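Local structure of MstE (Scytonema sp. PCC 10023, 6SBF) at residues F48-A53 and S342-H347; W212-Y217 and S264-A269; S307-R312 and I350-T355; I313-D318 and D336-G341. The protein probably cyclises isoprenoid chains into polycyclic scaffolds for merosterol biosynthesis, as a single-domain class II terpene cyclase built on an alpha6-alpha6 barrel. The protein carries 1 engineered substitution. All coordinates share one frame; numbering follows the deposited sequence.

Interaction 1 (F48-A53 and S342-H347); sequences FNFPQA and SIIFDH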
loop_
_atom_site.group_PDB
_atom_site.type_symbol
_atom_site.label_atom_id
_atom_site.label_comp_id
_atom_site.label_asym_id
_atom_site.label_seq_id
_atom_site.Cartn_x
_atom_site.Cartn_y
_atom_site.Cartn_z
ATOM N N PHE A 48 9.385 -8.921 -2.044
ATOM C CA PHE A 48 9.674 -8.567 -3.438
ATOM C C PHE A 48 11.115 -8.898 -3.772
ATOM O O PHE A 48 11.986 -8.928 -2.901
ATOM C CB PHE A 48 9.314 -7.127 -3.789
ATOM C CG PHE A 48 7.851 -6.787 -3.581
ATOM C CD1 PHE A 48 6.922 -7.053 -4.578
ATOM C CD2 PHE A 48 7.410 -6.221 -2.385
ATOM C CE1 PHE A 48 5.578 -6.771 -4.361
ATOM C CE2 PHE A 48 6.063 -5.956 -2.210
ATOM C CZ PHE A 48 5.152 -6.206 -3.204
ATOM N N ASN A 49 11.368 -9.132 -5.060
ATOM C CA ASN A 49 12.735 -9.491 -5.477
ATOM C C ASN A 49 12.953 -9.079 -6.920
ATOM O O ASN A 49 12.093 -9.425 -7.797
ATOM C CB ASN A 49 12.979 -10.991 -5.312
ATOM C CG ASN A 49 14.424 -11.407 -5.433
ATOM O OD1 ASN A 49 15.335 -10.595 -5.478
ATOM N ND2 ASN A 49 14.602 -12.692 -5.566
ATOM N N PHE A 50 14.065 -8.397 -7.142
ATOM C CA PHE A 50 14.582 -8.130 -8.502
ATOM C C PHE A 50 15.849 -8.956 -8.633
ATOM O O PHE A 50 16.951 -8.462 -8.364
ATOM C CB PHE A 50 14.875 -6.654 -8.672
ATOM C CG PHE A 50 13.659 -5.784 -8.659
ATOM C CD1 PHE A 50 12.967 -5.510 -9.808
ATOM C CD2 PHE A 50 13.194 -5.248 -7.469
ATOM C CE1 PHE A 50 11.832 -4.703 -9.774
ATOM C CE2 PHE A 50 12.097 -4.399 -7.423
ATOM C CZ PHE A 50 11.426 -4.158 -8.589
ATOM N N PRO A 51 15.752 -10.237 -8.994
ATOM C CA PRO A 51 16.918 -11.116 -9.003
ATOM C C PRO A 51 18.043 -10.626 -9.903
ATOM O O PRO A 51 17.772 -10.179 -11.014
ATOM C CB PRO A 51 16.385 -12.471 -9.414
ATOM C CG PRO A 51 14.952 -12.338 -9.681
ATOM C CD PRO A 51 14.532 -10.929 -9.371
ATOM N N GLN A 52 19.251 -10.727 -9.347
ATOM C CA GLN A 52 20.543 -10.435 -10.024
ATOM C C GLN A 52 20.534 -8.951 -10.352
ATOM O O GLN A 52 21.286 -8.529 -11.162
ATOM C CB GLN A 52 20.794 -11.351 -11.225
ATOM C CG GLN A 52 20.648 -12.833 -10.931
ATOM C CD GLN A 52 21.289 -13.645 -12.038
ATOM O OE1 GLN A 52 21.179 -13.330 -13.227
ATOM N NE2 GLN A 52 21.971 -14.715 -11.660
ATOM N N ALA A 53 19.728 -8.170 -9.638
ATOM C CA ALA A 53 19.639 -6.715 -9.864
ATOM C C ALA A 53 19.503 -6.068 -8.492
ATOM O O ALA A 53 20.396 -6.147 -7.638
ATOM C CB ALA A 53 18.485 -6.389 -10.808
ATOM N N SER A 342 7.122 -5.698 -16.970
ATOM C CA SER A 342 6.751 -6.906 -16.201
ATOM C C SER A 342 6.196 -6.558 -14.818
ATOM O O SER A 342 6.311 -5.394 -14.394
ATOM C CB SER A 342 7.921 -7.840 -16.103
ATOM O OG SER A 342 8.741 -7.473 -15.008
ATOM N N ILE A 343 5.581 -7.572 -14.249
ATOM C CA ILE A 343 4.949 -7.505 -12.936
ATOM C C ILE A 343 5.662 -8.498 -12.038
ATOM O O ILE A 343 5.811 -9.678 -12.393
ATOM C CB ILE A 343 3.451 -7.788 -13.068
ATOM C CG1 ILE A 343 2.766 -6.774 -13.952
ATOM C CG2 ILE A 343 2.779 -7.874 -11.718
ATOM C CD1 ILE A 343 1.296 -7.087 -14.234
ATOM N N ILE A 344 5.994 -8.037 -10.843
ATOM C CA ILE A 344 6.487 -8.904 -9.751
ATOM C C ILE A 344 5.478 -8.959 -8.611
ATOM O O ILE A 344 4.550 -8.171 -8.569
ATOM C CB ILE A 344 7.893 -8.446 -9.337
ATOM C CG1 ILE A 344 7.906 -7.088 -8.647
ATOM C CG2 ILE A 344 8.845 -8.510 -10.529
ATOM C CD1 ILE A 344 9.177 -6.883 -7.902
ATOM N N PHE A 345 5.709 -9.879 -7.701
ATOM C CA PHE A 345 4.812 -10.012 -6.539
ATOM C C PHE A 345 5.630 -10.255 -5.268
ATOM O O PHE A 345 6.852 -10.414 -5.285
ATOM C CB PHE A 345 3.756 -11.102 -6.781
ATOM C CG PHE A 345 4.305 -12.494 -6.887
ATOM C CD1 PHE A 345 4.355 -13.353 -5.838
ATOM C CD2 PHE A 345 4.634 -12.998 -8.151
ATOM C CE1 PHE A 345 4.839 -14.637 -5.956
ATOM C CE2 PHE A 345 5.121 -14.290 -8.273
ATOM C CZ PHE A 345 5.185 -15.104 -7.174
ATOM N N ASP A 346 4.891 -10.252 -4.185
ATOM C CA ASP A 346 5.446 -10.431 -2.832
ATOM C C ASP A 346 5.623 -11.912 -2.547
ATOM O O ASP A 346 4.735 -12.575 -2.015
ATOM C CB ASP A 346 4.538 -9.769 -1.820
ATOM C CG ASP A 346 3.071 -10.221 -1.853
ATOM O OD1 ASP A 346 2.469 -10.388 -2.943
ATOM O OD2 ASP A 346 2.497 -10.349 -0.734
ATOM N N HIS A 347 6.785 -12.462 -2.941
ATOM C CA HIS A 347 7.019 -13.913 -2.877
ATOM C C HIS A 347 6.908 -14.467 -1.451
ATOM O O HIS A 347 6.637 -15.649 -1.286
ATOM C CB HIS A 347 8.381 -14.261 -3.470
ATOM C CG HIS A 347 9.528 -13.556 -2.827
ATOM N ND1 HIS A 347 9.809 -12.177 -3.034
ATOM C CD2 HIS A 347 10.430 -14.041 -1.906
ATOM C CE1 HIS A 347 10.884 -11.897 -2.239
ATOM N NE2 HIS A 347 11.296 -13.033 -1.595
#
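Phe48 and Phe50 of strand 47-50, in a two-stranded antiparallel sheet, lean on Ile344, which ends strand 342-344 of a second sheet, and on Asp346 in the loop just after it, the centre of an inverse gamma turn. The strand segments run roughly antiparallel (137°), but what joins them is side-chain packing. Ile344 carries much of it: chi1 (69°) sets CG1 between the backbone N and the carbonyl carbon, and chi2 (162°) extends the chain so that CD1 lies over one face of the Phe50 ring, 3.6 Å from Phe50 CZ, and 4.0 Å from Phe48 CD1. The Phe48 ring receives Asp346 CB over one face, 3.9 Å from Phe48 CZ, while Phe48 CD1 comes within 3.4 Å of Phe345 O. His347 turns its imidazole edge to the strand, CE1 being 3.2 Å from Phe48 O. The Asp346 carboxylate is engaged by Thr352 and Ala309. With Trp60, Tyr101 and Phe351 meeting these rings, the cluster is consistent with the aromatic-rich interior of class II terpene cyclases.

Interaction 2 (W212-Y217 and S264-A269); sequences WSDHEY and STFATA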
loop_
_atom_site.group_PDB
_atom_site.type_symbol
_atom_site.label_atom_id
_atom_site.label_comp_id
_atom_site.label_asym_id
_atom_site.label_seq_id
_atom_site.Cartn_x
_atom_site.Cartn_y
_atom_site.Cartn_z
ATOM N N TRP A 212 1.080 0.027 -9.312
ATOM C CA TRP A 212 0.214 -1.086 -8.923
ATOM C C TRP A 212 -0.784 -1.409 -9.992
ATOM O O TRP A 212 -1.405 -0.501 -10.566
ATOM C CB TRP A 212 -0.545 -0.736 -7.634
ATOM C CG TRP A 212 0.369 -0.458 -6.480
ATOM C CD1 TRP A 212 0.845 0.760 -6.141
ATOM C CD2 TRP A 212 1.118 -1.419 -5.703
ATOM N NE1 TRP A 212 1.753 0.665 -5.152
ATOM C CE2 TRP A 212 1.943 -0.673 -4.866
ATOM C CE3 TRP A 212 1.142 -2.804 -5.640
ATOM C CZ2 TRP A 212 2.775 -1.283 -3.935
ATOM C CZ3 TRP A 212 2.013 -3.417 -4.779
ATOM C CH2 TRP A 212 2.774 -2.655 -3.886
ATOM N N SER A 213 -1.036 -2.691 -10.153
ATOM C CA SER A 213 -2.070 -3.180 -11.076
ATOM C C SER A 213 -3.456 -2.883 -10.505
ATOM O O SER A 213 -4.413 -2.651 -11.262
ATOM C CB SER A 213 -1.888 -4.708 -11.221
ATOM O OG SER A 213 -0.681 -5.114 -11.833
ATOM N N ASP A 214 -3.598 -3.002 -9.175
ATOM C CA ASP A 214 -4.943 -3.042 -8.568
ATOM C C ASP A 214 -5.347 -1.628 -8.150
ATOM O O ASP A 214 -4.808 -1.072 -7.123
ATOM C CB ASP A 214 -4.943 -3.993 -7.388
ATOM C CG ASP A 214 -4.667 -5.427 -7.801
ATOM O OD1 ASP A 214 -5.396 -5.922 -8.682
ATOM O OD2 ASP A 214 -3.740 -6.058 -7.260
ATOM N N HIS A 215 -6.330 -1.024 -8.814
ATOM C CA HIS A 215 -6.765 0.354 -8.570
ATOM C C HIS A 215 -7.386 0.511 -7.174
ATOM O O HIS A 215 -7.488 1.659 -6.715
ATOM C CB HIS A 215 -7.817 0.771 -9.596
ATOM C CG HIS A 215 -7.396 0.676 -11.014
ATOM N ND1 HIS A 215 -6.093 0.921 -11.416
ATOM C CD2 HIS A 215 -8.137 0.418 -12.132
ATOM C CE1 HIS A 215 -6.039 0.772 -12.750
ATOM N NE2 HIS A 215 -7.267 0.446 -13.193
ATOM N N GLU A 216 -7.781 -0.577 -6.531
ATOM C CA GLU A 216 -8.343 -0.503 -5.157
ATOM C C GLU A 216 -7.338 0.123 -4.182
ATOM O O GLU A 216 -7.776 0.784 -3.275
ATOM C CB GLU A 216 -8.778 -1.897 -4.722
ATOM C CG GLU A 216 -9.881 -2.524 -5.589
ATOM C CD GLU A 216 -9.466 -3.029 -6.947
ATOM O OE1 GLU A 216 -10.390 -3.240 -7.805
ATOM O OE2 GLU A 216 -8.241 -3.262 -7.157
ATOM N N TYR A 217 -6.059 -0.141 -4.366
ATOM C CA TYR A 217 -5.018 0.441 -3.511
ATOM C C TYR A 217 -5.070 1.956 -3.566
ATOM O O TYR A 217 -5.230 2.634 -2.513
ATOM C CB TYR A 217 -3.665 -0.106 -3.959
ATOM C CG TYR A 217 -2.459 0.503 -3.298
ATOM C CD1 TYR A 217 -1.860 1.636 -3.751
ATOM C CD2 TYR A 217 -1.847 -0.120 -2.233
ATOM C CE1 TYR A 217 -0.712 2.175 -3.188
ATOM C CE2 TYR A 217 -0.702 0.401 -1.638
ATOM C CZ TYR A 217 -0.123 1.551 -2.102
ATOM O OH TYR A 217 1.015 2.054 -1.523
ATOM N N SER A 264 -8.806 -11.653 -5.872
ATOM C CA SER A 264 -7.486 -11.197 -5.423
ATOM C C SER A 264 -7.548 -10.854 -3.918
ATOM O O SER A 264 -8.359 -9.977 -3.533
ATOM C CB SER A 264 -7.057 -9.993 -6.169
ATOM O OG SER A 264 -6.041 -9.309 -5.473
ATOM N N THR A 265 -6.744 -11.486 -3.095
ATOM C CA THR A 265 -6.709 -11.164 -1.670
ATOM C C THR A 265 -6.286 -9.724 -1.451
ATOM O O THR A 265 -6.913 -9.026 -0.605
ATOM C CB THR A 265 -5.854 -12.164 -0.907
ATOM O OG1 THR A 265 -4.602 -12.278 -1.548
ATOM C CG2 THR A 265 -6.520 -13.526 -0.804
ATOM N N PHE A 266 -5.303 -9.231 -2.164
ATOM C CA PHE A 266 -4.803 -7.849 -2.032
ATOM C C PHE A 266 -5.853 -6.845 -2.436
ATOM O O PHE A 266 -6.108 -5.853 -1.707
ATOM C CB PHE A 266 -3.491 -7.690 -2.803
ATOM C CG PHE A 266 -2.801 -6.362 -2.723
ATOM C CD1 PHE A 266 -2.108 -6.003 -1.570
ATOM C CD2 PHE A 266 -2.756 -5.502 -3.799
ATOM C CE1 PHE A 266 -1.409 -4.803 -1.534
ATOM C CE2 PHE A 266 -2.038 -4.345 -3.808
ATOM C CZ PHE A 266 -1.354 -3.996 -2.652
ATOM N N ALA A 267 -6.453 -7.015 -3.607
ATOM C CA ALA A 267 -7.420 -6.038 -4.115
ATOM C C ALA A 267 -8.644 -6.089 -3.188
ATOM O O ALA A 267 -9.277 -5.046 -2.990
ATOM C CB ALA A 267 -7.773 -6.315 -5.566
ATOM N N THR A 268 -9.047 -7.256 -2.729
ATOM C CA THR A 268 -10.237 -7.388 -1.860
ATOM C C THR A 268 -9.993 -6.674 -0.511
ATOM O O THR A 268 -10.897 -5.979 -0.034
ATOM C CB THR A 268 -10.644 -8.844 -1.653
ATOM O OG1 THR A 268 -10.912 -9.411 -2.941
ATOM C CG2 THR A 268 -11.844 -9.006 -0.783
ATOM N N ALA A 269 -8.808 -6.794 0.048
ATOM C CA ALA A 269 -8.493 -6.144 1.339
ATOM C C ALA A 269 -8.525 -4.631 1.148
ATOM O O ALA A 269 -9.106 -3.913 2.009
ATOM C CB ALA A 269 -7.129 -6.612 1.805
HETATM O O HOH W 1 -4.023 -8.628 -6.994
#
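Ser264 OG is gripped twice: it accepts a nearly straight bond (170°) from Ala267 N at 3.0 Å, capping helix 265-275 as its N-cap, and it donates to a water 2.6 Å away. That water in turn donates to Asp214 OD2, also at 2.6 Å, and so bridges two side chains that do not bond directly. Asp214 OD2 lies in the plane of the Phe266 ring at its edge, 3.6 Å from CD2. On the same ring, Phe266 CE2 is 4.0 Å from Trp212 CE3, the planes inclined at 35°, and CZ meets Tyr217 CD2. Glu216 is bent at chi2 (75°), which turns CD back; its OE2 lies 3.5 Å from Ala267 CB, while OE1 pairs with Arg248. An alanine at Glu216 would probably leave Arg248 without this carboxylate partner and open a gap beside the Ala267 methyl. Helix 350-363 meets Phe266 through Phe351 and Thr355, helix 59-69 supplies Tyr64 to Phe266 and Trp60 to Trp212, and helix 235-248 places Trp244 against Glu216.

Interaction 3 (S307-R312 and I350-T355); sequences SSAYLR and IFTTAT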
loop_
_atom_site.group_PDB
_atom_site.type_symbol
_atom_site.label_atom_id
_atom_site.label_comp_id
_atom_site.label_asym_id
_atom_site.label_seq_id
_atom_site.Cartn_x
_atom_site.Cartn_y
_atom_site.Cartn_z
ATOM N N SER A 307 -0.090 -14.645 -1.912
ATOM C CA SER A 307 0.505 -13.446 -2.517
ATOM C C SER A 307 -0.329 -12.958 -3.683
ATOM O O SER A 307 -0.634 -13.758 -4.610
ATOM C CB SER A 307 1.848 -13.715 -2.967
ATOM O OG SER A 307 2.629 -14.168 -1.876
ATOM N N SER A 308 -0.628 -11.671 -3.673
ATOM C CA SER A 308 -1.321 -11.024 -4.801
ATOM C C SER A 308 -0.990 -9.558 -4.895
ATOM O O SER A 308 -1.721 -8.816 -5.551
ATOM C CB SER A 308 -2.826 -11.323 -4.792
ATOM O OG SER A 308 -3.418 -10.865 -3.575
ATOM N N ALA A 309 0.071 -9.088 -4.243
ATOM C CA ALA A 309 0.478 -7.687 -4.301
ATOM C C ALA A 309 1.332 -7.462 -5.536
ATOM O O ALA A 309 2.522 -7.580 -5.500
ATOM C CB ALA A 309 1.174 -7.275 -3.042
ATOM N N TYR A 310 0.637 -7.162 -6.648
ATOM C CA TYR A 310 1.266 -7.079 -7.976
ATOM C C TYR A 310 1.810 -5.704 -8.232
ATOM O O TYR A 310 1.022 -4.733 -8.361
ATOM C CB TYR A 310 0.352 -7.577 -9.084
ATOM C CG TYR A 310 0.057 -9.050 -9.021
ATOM C CD1 TYR A 310 1.062 -9.990 -9.101
ATOM C CD2 TYR A 310 -1.212 -9.542 -8.864
ATOM C CE1 TYR A 310 0.790 -11.349 -9.016
ATOM C CE2 TYR A 310 -1.512 -10.882 -8.790
ATOM C CZ TYR A 310 -0.503 -11.818 -8.877
ATOM O OH TYR A 310 -0.814 -13.133 -8.778
ATOM N N LEU A 311 3.133 -5.621 -8.297
ATOM C CA LEU A 311 3.932 -4.404 -8.480
ATOM C C LEU A 311 4.417 -4.418 -9.941
ATOM O O LEU A 311 5.133 -5.375 -10.360
ATOM C CB LEU A 311 5.098 -4.423 -7.504
ATOM C CG LEU A 311 6.032 -3.232 -7.526
ATOM C CD1 LEU A 311 5.326 -2.010 -7.012
ATOM C CD2 LEU A 311 7.262 -3.558 -6.683
ATOM N N ARG A 312 4.108 -3.393 -10.668
ATOM C CA ARG A 312 4.517 -3.330 -12.058
ATOM C C ARG A 312 5.694 -2.412 -12.226
ATOM O O ARG A 312 5.875 -1.446 -11.465
ATOM C CB ARG A 312 3.277 -3.154 -12.857
ATOM C CG ARG A 312 2.808 -1.771 -12.786
ATOM C CD ARG A 312 1.379 -1.928 -13.358
ATOM N NE ARG A 312 0.773 -0.658 -13.269
ATOM C CZ ARG A 312 -0.503 -0.228 -13.625
ATOM N NH1 ARG A 312 -0.738 1.045 -13.435
ATOM N NH2 ARG A 312 -1.460 -0.971 -14.121
ATOM N N ILE A 350 4.272 -11.563 2.748
ATOM C CA ILE A 350 4.250 -10.685 3.934
ATOM C C ILE A 350 3.460 -9.408 3.594
ATOM O O ILE A 350 2.588 -8.986 4.381
ATOM C CB ILE A 350 5.693 -10.399 4.342
ATOM C CG1 ILE A 350 6.305 -11.660 4.978
ATOM C CG2 ILE A 350 5.757 -9.200 5.294
ATOM C CD1 ILE A 350 7.828 -11.546 5.192
ATOM N N PHE A 351 3.696 -8.843 2.413
ATOM C CA PHE A 351 3.028 -7.591 2.010
ATOM C C PHE A 351 1.525 -7.863 1.936
ATOM O O PHE A 351 0.717 -7.054 2.472
ATOM C CB PHE A 351 3.628 -7.106 0.692
ATOM C CG PHE A 351 3.450 -5.633 0.408
ATOM C CD1 PHE A 351 2.314 -5.137 -0.222
ATOM C CD2 PHE A 351 4.412 -4.737 0.835
ATOM C CE1 PHE A 351 2.253 -3.788 -0.518
ATOM C CE2 PHE A 351 4.337 -3.397 0.550
ATOM C CZ PHE A 351 3.260 -2.918 -0.165
ATOM N N THR A 352 1.092 -8.935 1.280
ATOM C CA THR A 352 -0.338 -9.265 1.177
ATOM C C THR A 352 -0.929 -9.521 2.562
ATOM O O THR A 352 -2.000 -9.014 2.858
ATOM C CB THR A 352 -0.553 -10.462 0.220
ATOM O OG1 THR A 352 -0.114 -10.157 -1.111
ATOM C CG2 THR A 352 -2.019 -10.827 0.141
ATOM N N THR A 353 -0.283 -10.374 3.332
ATOM C CA THR A 353 -0.845 -10.744 4.640
ATOM C C THR A 353 -1.023 -9.509 5.540
ATOM O O THR A 353 -2.050 -9.413 6.206
ATOM C CB THR A 353 0.053 -11.815 5.275
ATOM O OG1 THR A 353 -0.007 -13.001 4.463
ATOM C CG2 THR A 353 -0.453 -12.208 6.646
ATOM N N ALA A 354 -0.044 -8.632 5.552
ATOM C CA ALA A 354 -0.180 -7.419 6.376
ATOM C C ALA A 354 -1.374 -6.589 5.917
ATOM O O ALA A 354 -2.074 -6.002 6.747
ATOM C CB ALA A 354 1.112 -6.647 6.325
ATOM N N THR A 355 -1.551 -6.484 4.606
ATOM C CA THR A 355 -2.682 -5.725 4.068
ATOM C C THR A 355 -3.991 -6.336 4.530
ATOM O O THR A 355 -4.929 -5.599 4.964
ATOM C CB THR A 355 -2.593 -5.705 2.544
ATOM O OG1 THR A 355 -1.326 -5.250 2.058
ATOM C CG2 THR A 355 -3.663 -4.806 1.978
#
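Ser307 and Thr352 bring their CA atoms to 5.6 Å where the coil leading to strand 311-313 passes the first turn of helix 350-363, the coil's backbone folding into an inverse gamma turn centred on Ala309. This joins helix 350-363, probably one of the helices of the alpha6-alpha6 barrel, to the edge strand of the three-stranded sheet. Thr352 makes the polar link. Its OG1, anti to the carbonyl carbon (chi1 -62°), accepts from Ser308 N at 3.0 Å in an almost straight bond (171°), and the same hydroxyl is hydrogen-bonded to Asp346 OD2. A valine in place of Thr352 would probably leave the Ser308 N-H without its acceptor and deprive the Asp346 carboxylate of one partner, both in a buried setting. The other branch, CG2, packs 4.0 Å from Ser308 OG, an oxygen whose own bonds go to Thr265 OG1 and Phe266 N of helix 265-275. Ser307 OG binds Asp346 O and Ser349 OG, tying the coil to the segment just ahead of the helix. Beside these polar bonds the contact is apolar: Ala309 CB points at the helix and touches Phe351 CD1 at 3.7 Å. Within the helix Phe351 O is held by two donors from opposite faces of its carbonyl plane, Thr355 N at 3.2 Å and Thr355 OG1 at 2.8 Å.

Interaction 4 (I313-D318 and D336-G341); sequences IPYPFD and DKRFEG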
loop_
_atom_site.group_PDB
_atom_site.type_symbol
_atom_site.label_atom_id
_atom_site.label_comp_id
_atom_site.label_asym_id
_atom_site.label_seq_id
_atom_site.Cartn_x
_atom_site.Cartn_y
_atom_site.Cartn_z
ATOM N N ILE A 313 6.522 -2.759 -13.211
ATOM C CA ILE A 313 7.702 -1.969 -13.546
ATOM C C ILE A 313 7.452 -1.410 -14.937
ATOM O O ILE A 313 7.774 -2.027 -15.954
ATOM C CB ILE A 313 8.964 -2.808 -13.489
ATOM C CG1 ILE A 313 9.081 -3.553 -12.148
ATOM C CG2 ILE A 313 10.116 -1.861 -13.791
ATOM C CD1 ILE A 313 8.962 -2.673 -10.864
ATOM N N PRO A 314 6.886 -0.178 -15.057
ATOM C CA PRO A 314 6.736 0.413 -16.373
ATOM C C PRO A 314 8.108 0.746 -16.934
ATOM O O PRO A 314 9.065 0.909 -16.194
ATOM C CB PRO A 314 5.973 1.712 -16.119
ATOM C CG PRO A 314 5.342 1.501 -14.727
ATOM C CD PRO A 314 6.424 0.729 -14.006
ATOM N N TYR A 315 8.169 0.885 -18.252
ATOM C CA TYR A 315 9.371 1.496 -18.846
ATOM C C TYR A 315 9.569 2.875 -18.227
ATOM O O TYR A 315 8.595 3.577 -17.896
ATOM C CB TYR A 315 9.232 1.583 -20.365
ATOM C CG TYR A 315 9.421 0.273 -21.074
ATOM C CD1 TYR A 315 8.365 -0.582 -21.296
ATOM C CD2 TYR A 315 10.677 -0.133 -21.480
ATOM C CE1 TYR A 315 8.529 -1.806 -21.922
ATOM C CE2 TYR A 315 10.861 -1.352 -22.107
ATOM C CZ TYR A 315 9.778 -2.188 -22.351
ATOM O OH TYR A 315 9.956 -3.391 -22.985
ATOM N N PRO A 316 10.830 3.321 -18.066
ATOM C CA PRO A 316 11.118 4.596 -17.418
ATOM C C PRO A 316 10.436 5.801 -18.062
ATOM O O PRO A 316 10.188 6.790 -17.363
ATOM C CB PRO A 316 12.644 4.765 -17.364
ATOM C CG PRO A 316 13.147 3.427 -17.736
ATOM C CD PRO A 316 12.067 2.609 -18.413
ATOM N N PHE A 317 10.113 5.713 -19.354
ATOM C CA PHE A 317 9.603 6.865 -20.110
ATOM C C PHE A 317 8.093 6.901 -20.008
ATOM O O PHE A 317 7.488 7.864 -20.556
ATOM C CB PHE A 317 10.038 6.739 -21.590
ATOM C CG PHE A 317 9.673 5.448 -22.314
ATOM C CD1 PHE A 317 8.356 5.189 -22.675
ATOM C CD2 PHE A 317 10.649 4.474 -22.599
ATOM C CE1 PHE A 317 8.020 3.990 -23.312
ATOM C CE2 PHE A 317 10.315 3.267 -23.191
ATOM C CZ PHE A 317 8.990 3.036 -23.559
ATOM N N ASP A 318 7.494 5.834 -19.482
ATOM C CA ASP A 318 6.038 5.607 -19.620
ATOM C C ASP A 318 5.261 6.381 -18.547
ATOM O O ASP A 318 5.254 5.950 -17.400
ATOM C CB ASP A 318 5.717 4.125 -19.546
ATOM C CG ASP A 318 4.279 3.870 -19.967
ATOM O OD1 ASP A 318 3.543 4.885 -20.245
ATOM O OD2 ASP A 318 3.877 2.671 -19.951
ATOM N N ASP A 336 14.724 -15.319 -22.084
ATOM C CA ASP A 336 15.311 -13.957 -21.969
ATOM C C ASP A 336 14.269 -13.016 -21.378
ATOM O O ASP A 336 13.118 -13.034 -21.862
ATOM C CB ASP A 336 15.771 -13.405 -23.319
ATOM C CG ASP A 336 17.277 -13.325 -23.469
ATOM O OD1 ASP A 336 17.952 -13.045 -22.464
ATOM O OD2 ASP A 336 17.754 -13.536 -24.595
ATOM N N LYS A 337 14.636 -12.223 -20.371
ATOM C CA LYS A 337 13.638 -11.290 -19.793
ATOM C C LYS A 337 14.263 -10.045 -19.169
ATOM O O LYS A 337 15.438 -9.985 -18.880
ATOM C CB LYS A 337 12.756 -12.042 -18.796
ATOM C CG LYS A 337 13.431 -12.670 -17.577
ATOM C CD LYS A 337 12.712 -13.971 -17.246
ATOM C CE LYS A 337 12.894 -14.563 -15.870
ATOM N NZ LYS A 337 11.647 -15.282 -15.478
ATOM N N ARG A 338 13.410 -9.069 -18.949
ATOM C CA ARG A 338 13.803 -7.781 -18.355
ATOM C C ARG A 338 12.691 -7.419 -17.410
ATOM O O ARG A 338 11.558 -7.936 -17.568
ATOM C CB ARG A 338 13.967 -6.672 -19.392
ATOM C CG ARG A 338 12.749 -6.439 -20.279
ATOM C CD ARG A 338 13.072 -5.487 -21.411
ATOM N NE ARG A 338 13.582 -4.223 -20.874
ATOM C CZ ARG A 338 14.346 -3.373 -21.547
ATOM N NH1 ARG A 338 14.776 -2.267 -20.960
ATOM N NH2 ARG A 338 14.659 -3.622 -22.808
ATOM N N PHE A 339 12.973 -6.503 -16.526
ATOM C CA PHE A 339 11.915 -6.078 -15.599
ATOM C C PHE A 339 10.932 -5.103 -16.248
ATOM O O PHE A 339 9.741 -5.151 -15.867
ATOM C CB PHE A 339 12.535 -5.516 -14.330
ATOM C CG PHE A 339 13.247 -6.571 -13.541
ATOM C CD1 PHE A 339 12.536 -7.568 -12.866
ATOM C CD2 PHE A 339 14.623 -6.560 -13.464
ATOM C CE1 PHE A 339 13.208 -8.499 -12.078
ATOM C CE2 PHE A 339 15.288 -7.543 -12.740
ATOM C CZ PHE A 339 14.587 -8.521 -12.068
ATOM N N GLU A 340 11.391 -4.270 -17.179
ATOM C CA GLU A 340 10.514 -3.260 -17.784
ATOM C C GLU A 340 9.410 -3.990 -18.531
ATOM O O GLU A 340 9.693 -4.910 -19.313
ATOM C CB GLU A 340 11.247 -2.294 -18.697
ATOM C CG GLU A 340 12.324 -1.505 -17.987
ATOM C CD GLU A 340 13.664 -2.211 -17.823
ATOM O OE1 GLU A 340 14.487 -1.635 -17.128
ATOM O OE2 GLU A 340 13.862 -3.346 -18.323
ATOM N N GLY A 341 8.184 -3.566 -18.263
ATOM C CA GLY A 341 6.982 -4.160 -18.827
ATOM C C GLY A 341 6.568 -5.422 -18.141
ATOM O O GLY A 341 5.655 -6.085 -18.643
#
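Tyr315 lays one face of its ring against the Glu340 side chain, CB sitting above the plane 3.7 Å from the ring centroid in a CH-pi contact, with the two side chains crossing at about a right angle. Arg338 closes in on the same ring. Its CG lies between the backbone N and the carbonyl carbon (chi1 55°), and the chain runs extended at chi2 and bends at chi3; Tyr315 CE2 lies over the centre of the guanidinium, 4.1 Å from CZ, the two planes 52° apart. Glu340 is bent too, at chi2 (83°), and its carboxylate receives Arg338 NE on OE2 at 2.7 Å in a salt bridge; a weak second bond comes from NH1. NE approaches from above the carboxylate plane, whereas OE2 lies close to the guanidinium plane. Ile313 CB rests 3.4 Å from Phe339 O, and Ile313 O accepts from Gly341 N at 2.8 Å. Gly341 has a positive phi, and a CB there would come tight against Tyr315 CE1. Its bond to Ile313 O, with Ile313 N bonded in turn to Ser342 O, gives the pattern of a G1 beta bulge at the end of the antiparallel pair 311-313 and 342-344.

How the interactions relate
Interactions 2 and 3 are buried near the middle of the chain, while interactions 1 and 4 lie farther out, partly buried. The inner pair join directly through the Ser308 hydroxyl, tying helices 265-275 and 350-363 through one coil. Interactions 1 and 3 reach neighbouring strands of one sheet, 342-344 and 311-313, and Asp346 serves both. Interaction 4 continues that strand pair outward and meets interaction 1 through Phe339, whose ring packs on Phe50 and Pro51; it does not touch interaction 2, about 7 Å away at the nearest atoms. Chemistry follows place: hydroxyls, a bridging water, aromatic rings and a buried salt bridge to Arg248 inside, mainly apolar packing in interaction 1, and in interaction 4 a salt bridge within one loop beside a tyrosine ring.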